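Local coordinates for sensor histidine kinase (Rhodopseudomonas palustris, PDB 3VA9), which probably autophosphorylates on a histidine at the expense of ATP to start a two-component phosphorelay, and is seen here as its four-helix-bundle sensor domain, at residues A[123-126]-A[127-131]. Numbering follows the deposited sequence.
Sequences ERIE and TSLSV
Ser130 OG turns back along helix 121-142 to donate to Glu126 O at 3.2 Å, while Ser130 N, one turn on from the same carbonyl, donates to it at 3.0 Å. The two donors come from opposite faces of the carbonyl plane, so one oxygen accepts both the backbone N-H and the hydroxyl. Glu123 O also takes two donors: Thr127 N bonds at 3.0 Å, nearly straight at 169°, and Thr127 OG1, at 3.1 Å, stands above the carbonyl plane. With chi1 at -58°, OG1 sits beside the backbone N, a position from which a helical hydroxyl can reach the carbonyl four residues back. Short polar side chains therefore suit this outer side, since they find a partner within their own helix. Replacing Ser130 by alanine removes the hydroxyl, and Glu126 O would probably lose that donor while keeping the bond from Ser130 N. The buried residues are the aliphatic Ile125 and Leu129, side by side with Ile125 CG2 against Leu129 CD1 at 3.9 Å and joined by the backbone bond from Leu129 N to Ile125 O (2.7 Å). This pair packs into the bundle, Ile125 on Leu87 of helix 75-101 and Leu129 on Leu84 and on Ile24 and Ile27 of helix 18-44. Glu126, partly exposed, accepts a hydrogen bond at OE1 from Gln28 NE2. The chemistry is that of an amphipathic helix in a CHASE3 four-helix bundle, aliphatic toward its neighbours, with hydroxyls and charges on the more exposed side.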
# COMPACT_ATOMS: atom_id res chain seq x y z
N GLU A 123 -3.96 -2.52 8.94
CA GLU A 123 -5.21 -3.26 9.10
C GLU A 123 -6.28 -2.67 8.20
O GLU A 123 -7.02 -3.41 7.54
CB GLU A 123 -5.68 -3.20 10.56
CG GLU A 123 -4.79 -3.93 11.56
CD GLU A 123 -3.56 -3.13 11.97
OE1 GLU A 123 -3.40 -1.98 11.52
OE2 GLU A 123 -2.76 -3.66 12.77
N ARG A 124 -6.37 -1.34 8.17
CA ARG A 124 -7.43 -0.66 7.43
C ARG A 124 -7.29 -0.88 5.93
O ARG A 124 -8.28 -1.06 5.22
CB ARG A 124 -7.46 0.83 7.78
CG ARG A 124 -8.01 1.11 9.18
CD ARG A 124 -7.60 2.47 9.69
NE ARG A 124 -8.29 3.56 9.02
CZ ARG A 124 -7.99 4.85 9.20
NH1 ARG A 124 -6.99 5.19 10.00
NH2 ARG A 124 -8.67 5.79 8.56
N ILE A 125 -6.05 -0.90 5.44
CA ILE A 125 -5.81 -1.19 4.04
C ILE A 125 -6.23 -2.62 3.67
O ILE A 125 -6.89 -2.83 2.66
CB ILE A 125 -4.35 -0.95 3.64
CG1 ILE A 125 -4.06 0.55 3.59
CG2 ILE A 125 -4.06 -1.60 2.29
CD1 ILE A 125 -2.60 0.89 3.76
N GLU A 126 -5.86 -3.59 4.51
CA GLU A 126 -6.24 -4.99 4.27
C GLU A 126 -7.75 -5.15 4.21
O GLU A 126 -8.27 -5.85 3.34
CB GLU A 126 -5.64 -5.92 5.33
CG GLU A 126 -4.13 -6.07 5.25
CD GLU A 126 -3.63 -6.32 3.82
OE1 GLU A 126 -4.22 -7.17 3.12
OE2 GLU A 126 -2.66 -5.65 3.41
N THR A 127 -8.45 -4.49 5.12
CA THR A 127 -9.90 -4.43 5.09
C THR A 127 -10.39 -3.81 3.77
O THR A 127 -11.33 -4.29 3.14
CB THR A 127 -10.44 -3.60 6.27
OG1 THR A 127 -9.99 -4.17 7.50
CG2 THR A 127 -11.97 -3.53 6.25
N SER A 128 -9.73 -2.72 3.38
CA SER A 128 -10.07 -2.01 2.15
C SER A 128 -9.89 -2.90 0.92
O SER A 128 -10.72 -2.90 0.01
CB SER A 128 -9.20 -0.76 2.02
OG SER A 128 -9.66 0.07 0.98
N LEU A 129 -8.80 -3.67 0.90
CA LEU A 129 -8.55 -4.59 -0.21
C LEU A 129 -9.56 -5.74 -0.25
O LEU A 129 -9.96 -6.18 -1.33
CB LEU A 129 -7.10 -5.09 -0.17
CG LEU A 129 -6.05 -4.05 -0.59
CD1 LEU A 129 -4.66 -4.53 -0.26
CD2 LEU A 129 -6.16 -3.74 -2.08
N SER A 130 -9.98 -6.22 0.92
CA SER A 130 -10.99 -7.28 0.98
C SER A 130 -12.32 -6.83 0.40
O SER A 130 -12.95 -7.57 -0.35
CB SER A 130 -11.19 -7.77 2.42
OG SER A 130 -10.04 -8.45 2.90
N VAL A 131 -12.74 -5.62 0.76
CA VAL A 131 -13.98 -5.06 0.23
C VAL A 131 -13.98 -5.09 -1.30
O VAL A 131 -14.97 -5.48 -1.92
CB VAL A 131 -14.21 -3.62 0.72
CG1 VAL A 131 -15.30 -2.95 -0.10
CG2 VAL A 131 -14.56 -3.61 2.20